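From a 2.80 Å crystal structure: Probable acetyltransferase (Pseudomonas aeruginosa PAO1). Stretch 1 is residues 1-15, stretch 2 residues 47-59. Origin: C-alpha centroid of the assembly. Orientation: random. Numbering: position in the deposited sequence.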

HETATM    1  N   MSE A   1      -9.959  14.222 -21.903  1.00 52.27           N
HETATM    2  CA  MSE A   1     -11.016  13.786 -22.854  1.00 48.26           C
HETATM    3  C   MSE A   1     -10.903  12.292 -23.098  1.00 46.24           C
HETATM    4  O   MSE A   1     -11.898  11.602 -23.312  1.00 47.35           O
ATOM      5  N   ARG A   2      -9.678  11.793 -23.065  1.00 42.87           N
ATOM      6  CA  ARG A   2      -9.447  10.376 -23.273  1.00 38.76           C
ATOM      7  C   ARG A   2      -8.469   9.855 -22.216  1.00 35.66           C
ATOM      8  O   ARG A   2      -7.468  10.509 -21.899  1.00 33.40           O
ATOM      9  N   ILE A   3      -8.790   8.692 -21.651  1.00 32.69           N
ATOM     10  CA  ILE A   3      -7.947   8.078 -20.631  1.00 31.11           C
ATOM     11  C   ILE A   3      -7.305   6.830 -21.208  1.00 29.20           C
ATOM     12  O   ILE A   3      -7.948   6.070 -21.925  1.00 29.54           O
ATOM     13  N   VAL A   4      -6.036   6.622 -20.889  1.00 27.70           N
ATOM     14  CA  VAL A   4      -5.302   5.470 -21.391  1.00 26.68           C
ATOM     15  C   VAL A   4      -4.340   4.931 -20.334  1.00 25.57           C
ATOM     16  O   VAL A   4      -3.772   5.701 -19.552  1.00 26.10           O
ATOM     17  N   GLN A   5      -4.157   3.614 -20.296  1.00 22.81           N
ATOM     18  CA  GLN A   5      -3.234   3.057 -19.321  1.00 22.46           C
ATOM     19  C   GLN A   5      -1.789   3.200 -19.769  1.00 21.94           C
ATOM     20  O   GLN A   5      -1.412   2.806 -20.868  1.00 22.01           O
ATOM     21  N   ALA A   6      -0.980   3.791 -18.905  1.00 21.95           N
ATOM     22  CA  ALA A   6       0.422   3.989 -19.201  1.00 22.04           C
ATOM     23  C   ALA A   6       1.148   2.656 -19.321  1.00 21.87           C
ATOM     24  O   ALA A   6       0.910   1.730 -18.550  1.00 22.46           O
ATOM     25  N   THR A   7       2.018   2.562 -20.316  1.00 22.63           N
ATOM     26  CA  THR A   7       2.837   1.376 -20.514  1.00 24.81           C
ATOM     27  C   THR A   7       4.239   1.933 -20.693  1.00 25.81           C
ATOM     28  O   THR A   7       4.430   3.159 -20.662  1.00 25.34           O
ATOM     29  N   LEU A   8       5.213   1.051 -20.888  1.00 26.52           N
ATOM     30  CA  LEU A   8       6.596   1.482 -21.067  1.00 27.00           C
ATOM     31  C   LEU A   8       6.719   2.525 -22.183  1.00 27.66           C
ATOM     32  O   LEU A   8       7.583   3.391 -22.126  1.00 26.31           O
ATOM     33  N   GLU A   9       5.836   2.454 -23.179  1.00 28.84           N
ATOM     34  CA  GLU A   9       5.851   3.391 -24.300  1.00 29.65           C
ATOM     35  C   GLU A   9       5.732   4.835 -23.859  1.00 29.42           C
ATOM     36  O   GLU A   9       6.434   5.701 -24.377  1.00 30.92           O
ATOM     37  N   HIS A  10       4.834   5.099 -22.912  1.00 29.11           N
ATOM     38  CA  HIS A  10       4.601   6.463 -22.445  1.00 28.40           C
ATOM     39  C   HIS A  10       5.634   7.037 -21.477  1.00 28.42           C
ATOM     40  O   HIS A  10       5.567   8.220 -21.138  1.00 27.49           O
ATOM     41  N   LEU A  11       6.588   6.216 -21.042  1.00 27.63           N
ATOM     42  CA  LEU A  11       7.588   6.671 -20.087  1.00 28.28           C
ATOM     43  C   LEU A  11       8.140   8.067 -20.368  1.00 28.85           C
ATOM     44  O   LEU A  11       8.139   8.924 -19.483  1.00 28.44           O
ATOM     45  N   ASP A  12       8.601   8.311 -21.590  1.00 29.57           N
ATOM     46  CA  ASP A  12       9.141   9.625 -21.917  1.00 30.10           C
ATOM     47  C   ASP A  12       8.099  10.731 -21.891  1.00 29.31           C
ATOM     48  O   ASP A  12       8.423  11.890 -21.620  1.00 28.99           O
ATOM     49  N   LEU A  13       6.849  10.380 -22.168  1.00 29.35           N
ATOM     50  CA  LEU A  13       5.785  11.373 -22.170  1.00 27.53           C
ATOM     51  C   LEU A  13       5.366  11.724 -20.744  1.00 27.19           C
ATOM     52  O   LEU A  13       5.044  12.876 -20.445  1.00 26.81           O
ATOM     53  N   LEU A  14       5.405  10.721 -19.870  1.00 25.79           N
ATOM     54  CA  LEU A  14       4.998  10.865 -18.477  1.00 24.27           C
ATOM     55  C   LEU A  14       6.101  11.269 -17.504  1.00 23.74           C
ATOM     56  O   LEU A  14       5.824  11.892 -16.474  1.00 24.19           O
ATOM     57  N   ALA A  15       7.345  10.917 -17.819  1.00 23.85           N
ATOM     58  CA  ALA A  15       8.474  11.251 -16.952  1.00 23.23           C
ATOM     59  C   ALA A  15       8.518  12.736 -16.569  1.00 23.62           C
ATOM     60  O   ALA A  15       8.552  13.083 -15.389  1.00 24.55           O
ATOM     61  N   SER A  47       2.110  -1.169 -10.634  1.00 24.26           N
ATOM     62  CA  SER A  47       1.120  -0.138 -10.386  1.00 23.50           C
ATOM     63  C   SER A  47       0.351   0.098 -11.661  1.00 24.27           C
ATOM     64  O   SER A  47       0.778  -0.323 -12.734  1.00 26.11           O
ATOM     65  N   VAL A  48      -0.793   0.754 -11.532  1.00 24.44           N
ATOM     66  CA  VAL A  48      -1.619   1.086 -12.676  1.00 23.58           C
ATOM     67  C   VAL A  48      -1.555   2.600 -12.755  1.00 23.56           C
ATOM     68  O   VAL A  48      -1.891   3.288 -11.793  1.00 22.55           O
ATOM     69  N   ILE A  49      -1.098   3.105 -13.894  1.00 22.61           N
ATOM     70  CA  ILE A  49      -0.987   4.537 -14.125  1.00 22.44           C
ATOM     71  C   ILE A  49      -1.937   4.953 -15.244  1.00 22.28           C
ATOM     72  O   ILE A  49      -1.807   4.493 -16.374  1.00 23.51           O
ATOM     73  N   TYR A  50      -2.900   5.813 -14.933  1.00 21.49           N
ATOM     74  CA  TYR A  50      -3.829   6.279 -15.955  1.00 21.60           C
ATOM     75  C   TYR A  50      -3.365   7.632 -16.472  1.00 20.85           C
ATOM     76  O   TYR A  50      -2.913   8.475 -15.704  1.00 18.63           O
ATOM     77  N   LEU A  51      -3.473   7.812 -17.784  1.00 21.28           N
ATOM     78  CA  LEU A  51      -3.063   9.040 -18.448  1.00 23.30           C
ATOM     79  C   LEU A  51      -4.231   9.718 -19.152  1.00 25.22           C
ATOM     80  O   LEU A  51      -4.932   9.083 -19.941  1.00 25.80           O
ATOM     81  N   ALA A  52      -4.433  11.002 -18.866  1.00 27.21           N
ATOM     82  CA  ALA A  52      -5.493  11.783 -19.514  1.00 29.42           C
ATOM     83  C   ALA A  52      -4.857  12.477 -20.717  1.00 30.14           C
ATOM     84  O   ALA A  52      -4.005  13.358 -20.553  1.00 29.76           O
ATOM     85  N   LEU A  53      -5.267  12.076 -21.919  1.00 30.66           N
ATOM     86  CA  LEU A  53      -4.717  12.656 -23.147  1.00 31.33           C
ATOM     87  C   LEU A  53      -5.740  13.451 -23.955  1.00 32.73           C
ATOM     88  O   LEU A  53      -6.889  13.026 -24.112  1.00 33.39           O
ATOM     89  N   ALA A  54      -5.317  14.605 -24.468  1.00 33.58           N
ATOM     90  CA  ALA A  54      -6.191  15.451 -25.282  1.00 34.82           C
ATOM     91  C   ALA A  54      -6.574  14.635 -26.514  1.00 36.19           C
ATOM     92  O   ALA A  54      -5.752  13.879 -27.030  1.00 35.53           O
ATOM     93  N   ASP A  55      -7.809  14.785 -26.991  1.00 36.95           N
ATOM     94  CA  ASP A  55      -8.256  14.004 -28.141  1.00 39.91           C
ATOM     95  C   ASP A  55      -7.342  14.126 -29.356  1.00 40.60           C
ATOM     96  O   ASP A  55      -6.946  13.113 -29.941  1.00 40.43           O
ATOM     97  N   GLU A  56      -7.011  15.352 -29.745  1.00 41.71           N
ATOM     98  CA  GLU A  56      -6.141  15.532 -30.904  1.00 43.56           C
ATOM     99  C   GLU A  56      -4.846  14.735 -30.755  1.00 43.70           C
ATOM    100  O   GLU A  56      -4.779  13.569 -31.153  1.00 43.49           O
ATOM    101  N   GLU A  57      -3.826  15.359 -30.164  1.00 43.79           N
ATOM    102  CA  GLU A  57      -2.524  14.713 -29.991  1.00 43.70           C
ATOM    103  C   GLU A  57      -2.293  13.980 -28.671  1.00 42.87           C
ATOM    104  O   GLU A  57      -3.177  13.896 -27.808  1.00 41.87           O
ATOM    105  N   ASP A  58      -1.085  13.437 -28.537  1.00 41.54           N
ATOM    106  CA  ASP A  58      -0.698  12.714 -27.340  1.00 40.76           C
ATOM    107  C   ASP A  58      -0.024  13.658 -26.350  1.00 39.41           C
ATOM    108  O   ASP A  58       1.159  13.511 -26.052  1.00 39.95           O
ATOM    109  N   ARG A  59      -0.758  14.644 -25.848  1.00 37.64           N
ATOM    110  CA  ARG A  59      -0.156  15.530 -24.870  1.00 35.88           C
ATOM    111  C   ARG A  59      -0.799  15.248 -23.510  1.00 34.92           C
ATOM    112  O   ARG A  59      -2.010  15.313 -23.331  1.00 35.13           O
TER

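In a pair of antiparallel strands, successive side chains alternate between the two faces of the sheet, as they do where strand 48-53 of this probable acetyltransferase runs against strand 2-5. At the start of the strand, V48 (chi1 t) meets Q5, whose extended side chain (chi1 t) brings NE2 to 3.3 Å from V48 CG1, a contact without polar reward. I49 follows with its carbonyl accepting a hydrogen bond from A6 (A6 N to I49 O, 2.8 Å). Its side chain, chi1 m and chi2 t, sets CG2 3.4 Å from A6 CB and 3.7 Å from L14 CD2, so the helix is tied to the strand as well.

Y50 (chi1 m) shares a face with I3 and Q5; its CB lies 3.9 Å from I3 CG2. L51 turns to the other face, alongside V4, with which it exchanges two backbone hydrogen bonds (L51 N to V4 O, 2.8 Å; V4 N to L51 O, 2.9 Å). In its m, t rotamer it is the most extensively covered residue of its stretch: CD1 reaches A6 CB at 3.7 Å and H10 CD2 at 3.5 Å, while CD2 packs 3.8 Å from L14 CD1. H10 is itself held by T7, whose N donates to H10 ND1 at 3.0 Å. A52 returns to the I3 face, where its small CB lies 3.8 Å from I3 CD1.

L53 (m, t) pairs with R2 through L53 N to R2 O, 2.7 Å, and its CB lies over one face of the R2 guanidinium. That group, carried on a t, t, p chain, donates from NH2 to A54 O at 3.1 Å. Beyond the strand, D55 CB touches M1 SE at 3.3 Å, and D58 OD1 stays 4.2 Å from R2 NH2, charges near each other but short of a salt bridge.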

HETATM    1  CB  MSE A   1     -10.880  14.526 -24.180  1.00 54.68           C
HETATM    2  CG  MSE A   1     -12.016  14.253 -25.156  1.00 61.55           C
HETATM    3 SE   MSE A   1     -12.058  15.598 -26.573  1.00 80.06          SE
HETATM    4  CE  MSE A   1     -12.369  17.180 -25.439  1.00 74.89           C
ATOM      5  CB  ARG A   2      -8.909  10.149 -24.687  1.00 36.36           C
ATOM      6  CG  ARG A   2      -8.530   8.714 -25.003  1.00 36.92           C
ATOM      7  CD  ARG A   2      -8.096   8.601 -26.454  1.00 37.94           C
ATOM      8  NE  ARG A   2      -7.336   9.783 -26.846  1.00 38.40           N
ATOM      9  CZ  ARG A   2      -6.155   9.743 -27.456  1.00 38.52           C
ATOM     10  NH1 ARG A   2      -5.593   8.575 -27.755  1.00 37.52           N
ATOM     11  NH2 ARG A   2      -5.522  10.873 -27.741  1.00 39.20           N
ATOM     12  CB  ILE A   3      -8.754   7.675 -19.377  1.00 30.51           C
ATOM     13  CG1 ILE A   3      -9.544   8.876 -18.845  1.00 30.12           C
ATOM     14  CG2 ILE A   3      -7.805   7.135 -18.306  1.00 30.87           C
ATOM     15  CD1 ILE A   3      -8.718  10.122 -18.607  1.00 30.76           C
ATOM     16  CB  VAL A   4      -4.518   5.866 -22.669  1.00 27.74           C
ATOM     17  CG1 VAL A   4      -3.190   5.122 -22.753  1.00 28.05           C
ATOM     18  CG2 VAL A   4      -5.364   5.569 -23.888  1.00 27.71           C
ATOM     19  CB  GLN A   5      -3.538   1.594 -19.039  1.00 21.84           C
ATOM     20  CG  GLN A   5      -2.569   0.961 -18.055  1.00 22.13           C
ATOM     21  CD  GLN A   5      -3.225  -0.114 -17.203  1.00 22.19           C
ATOM     22  OE1 GLN A   5      -4.360  -0.502 -17.449  1.00 22.62           O
ATOM     23  NE2 GLN A   5      -2.509  -0.599 -16.199  1.00 21.97           N
ATOM     24  CB  ALA A   6       1.062   4.831 -18.111  1.00 20.46           C
ATOM     25  CB  THR A   7       2.444   0.577 -21.780  1.00 25.60           C
ATOM     26  OG1 THR A   7       2.680   1.370 -22.948  1.00 27.27           O
ATOM     27  CG2 THR A   7       0.988   0.190 -21.730  1.00 26.09           C
ATOM     28  CB  LEU A   8       7.486   0.269 -21.366  1.00 26.68           C
ATOM     29  CG  LEU A   8       8.920   0.371 -20.833  1.00 28.21           C
ATOM     30  CD1 LEU A   8       8.882   0.608 -19.336  1.00 29.45           C
ATOM     31  CD2 LEU A   8       9.694  -0.897 -21.135  1.00 29.96           C
ATOM     32  CB  GLU A   9       4.696   3.121 -25.267  1.00 33.34           C
ATOM     33  CG  GLU A   9       4.593   1.711 -25.818  1.00 39.97           C
ATOM     34  CD  GLU A   9       3.215   1.439 -26.421  1.00 42.70           C
ATOM     35  OE1 GLU A   9       2.812   2.203 -27.323  1.00 44.62           O
ATOM     36  OE2 GLU A   9       2.539   0.472 -25.987  1.00 44.92           O
ATOM     37  CB  HIS A  10       3.225   6.546 -21.795  1.00 32.34           C
ATOM     38  CG  HIS A  10       2.146   5.883 -22.589  1.00 35.44           C
ATOM     39  ND1 HIS A  10       2.004   4.513 -22.648  1.00 36.93           N
ATOM     40  CD2 HIS A  10       1.182   6.398 -23.386  1.00 36.45           C
ATOM     41  CE1 HIS A  10       0.998   4.213 -23.450  1.00 37.80           C
ATOM     42  NE2 HIS A  10       0.482   5.337 -23.911  1.00 37.50           N
ATOM     43  CB  LEU A  11       8.741   5.669 -19.982  1.00 27.75           C
ATOM     44  CG  LEU A  11       9.753   5.999 -18.876  1.00 28.12           C
ATOM     45  CD1 LEU A  11       9.067   6.056 -17.523  1.00 28.61           C
ATOM     46  CD2 LEU A  11      10.833   4.956 -18.860  1.00 28.73           C
ATOM     47  CB  ASP A  12       9.827   9.611 -23.285  1.00 33.61           C
ATOM     48  CG  ASP A  12      11.149   8.859 -23.269  1.00 37.16           C
ATOM     49  OD1 ASP A  12      11.942   9.050 -22.318  1.00 39.24           O
ATOM     50  OD2 ASP A  12      11.397   8.079 -24.216  1.00 39.44           O
ATOM     51  CB  LEU A  13       4.572  10.858 -22.952  1.00 25.74           C
ATOM     52  CG  LEU A  13       3.409  11.855 -22.984  1.00 27.08           C
ATOM     53  CD1 LEU A  13       3.854  13.136 -23.671  1.00 26.81           C
ATOM     54  CD2 LEU A  13       2.223  11.260 -23.697  1.00 26.92           C
ATOM     55  CB  LEU A  14       4.352   9.553 -18.012  1.00 24.67           C
ATOM     56  CG  LEU A  14       4.010   9.386 -16.536  1.00 23.80           C
ATOM     57  CD1 LEU A  14       2.910  10.368 -16.155  1.00 24.01           C
ATOM     58  CD2 LEU A  14       3.598   7.943 -16.277  1.00 22.63           C
ATOM     59  CB  ALA A  15       9.759  10.853 -17.616  1.00 23.02           C
ATOM     60  CB  SER A  47       1.789   1.166  -9.967  1.00 21.22           C
ATOM     61  OG  SER A  47       2.323   1.827 -11.095  1.00 18.89           O
ATOM     62  CB  VAL A  48      -3.091   0.659 -12.478  1.00 23.74           C
ATOM     63  CG1 VAL A  48      -3.915   1.049 -13.692  1.00 23.93           C
ATOM     64  CG2 VAL A  48      -3.175  -0.827 -12.243  1.00 23.54           C
ATOM     65  CB  ILE A  49       0.457   4.907 -14.532  1.00 23.39           C
ATOM     66  CG1 ILE A  49       1.382   4.724 -13.328  1.00 22.82           C
ATOM     67  CG2 ILE A  49       0.513   6.335 -15.108  1.00 23.43           C
ATOM     68  CD1 ILE A  49       2.832   5.000 -13.622  1.00 21.11           C
ATOM     69  CB  TYR A  50      -5.254   6.391 -15.402  1.00 23.43           C
ATOM     70  CG  TYR A  50      -5.889   5.063 -15.081  1.00 26.17           C
ATOM     71  CD1 TYR A  50      -6.055   4.089 -16.067  1.00 28.11           C
ATOM     72  CD2 TYR A  50      -6.289   4.760 -13.782  1.00 28.47           C
ATOM     73  CE1 TYR A  50      -6.598   2.840 -15.763  1.00 29.22           C
ATOM     74  CE2 TYR A  50      -6.833   3.516 -13.464  1.00 30.42           C
ATOM     75  CZ  TYR A  50      -6.982   2.561 -14.457  1.00 30.41           C
ATOM     76  OH  TYR A  50      -7.495   1.324 -14.136  1.00 31.86           O
ATOM     77  CB  LEU A  51      -1.981   8.749 -19.500  1.00 21.66           C
ATOM     78  CG  LEU A  51      -0.702   8.038 -19.057  1.00 20.21           C
ATOM     79  CD1 LEU A  51       0.191   7.730 -20.261  1.00 18.83           C
ATOM     80  CD2 LEU A  51       0.013   8.906 -18.041  1.00 19.28           C
ATOM     81  CB  ALA A  52      -6.070  12.830 -18.547  1.00 29.66           C
ATOM     82  CB  LEU A  53      -4.140  11.554 -24.033  1.00 27.94           C
ATOM     83  CG  LEU A  53      -3.265  10.500 -23.355  1.00 27.16           C
ATOM     84  CD1 LEU A  53      -2.556   9.656 -24.422  1.00 23.13           C
ATOM     85  CD2 LEU A  53      -2.254  11.182 -22.428  1.00 27.11           C
ATOM     86  CB  ALA A  54      -5.460  16.711 -25.692  1.00 34.28           C
ATOM     87  CB  ASP A  55      -9.686  14.379 -28.553  1.00 43.09           C
ATOM     88  CG  ASP A  55     -10.403  13.244 -29.310  1.00 45.01           C
ATOM     89  OD1 ASP A  55      -9.734  12.238 -29.648  1.00 46.24           O
ATOM     90  OD2 ASP A  55     -11.630  13.364 -29.560  1.00 46.30           O
ATOM     91  CB  GLU A  56      -5.811  17.017 -31.123  1.00 45.92           C
ATOM     92  CG  GLU A  56      -4.755  17.267 -32.209  1.00 48.59           C
ATOM     93  CD  GLU A  56      -5.229  18.214 -33.311  1.00 50.67           C
ATOM     94  OE1 GLU A  56      -6.431  18.569 -33.327  1.00 51.13           O
ATOM     95  OE2 GLU A  56      -4.402  18.597 -34.173  1.00 51.93           O
ATOM     96  CB  GLU A  57      -1.387  15.729 -30.197  1.00 44.00           C
ATOM     97  CG  GLU A  57      -1.810  17.199 -30.228  1.00 46.57           C
ATOM     98  CD  GLU A  57      -2.504  17.666 -28.953  1.00 47.84           C
ATOM     99  OE1 GLU A  57      -2.289  17.041 -27.889  1.00 49.32           O
ATOM    100  OE2 GLU A  57      -3.248  18.673 -29.022  1.00 48.09           O
ATOM    101  CB  ASP A  58       0.268  11.559 -27.676  1.00 42.32           C
ATOM    102  CG  ASP A  58      -0.404  10.422 -28.448  1.00 43.59           C
ATOM    103  OD1 ASP A  58      -1.460   9.932 -27.992  1.00 44.76           O
ATOM    104  OD2 ASP A  58       0.132  10.010 -29.501  1.00 43.28           O
ATOM    105  CB  ARG A  59      -0.278  16.997 -25.306  1.00 34.49           C
ATOM    106  CG  ARG A  59      -1.374  17.809 -24.687  1.00 34.47           C
ATOM    107  CD  ARG A  59      -0.967  19.284 -24.678  1.00 34.92           C
ATOM    108  NE  ARG A  59      -1.881  20.108 -23.891  1.00 34.49           N
ATOM    109  CZ  ARG A  59      -3.112  20.411 -24.277  1.00 35.36           C
ATOM    110  NH1 ARG A  59      -3.568  19.960 -25.446  1.00 35.29           N
ATOM    111  NH2 ARG A  59      -3.889  21.150 -23.494  1.00 35.34           N
TER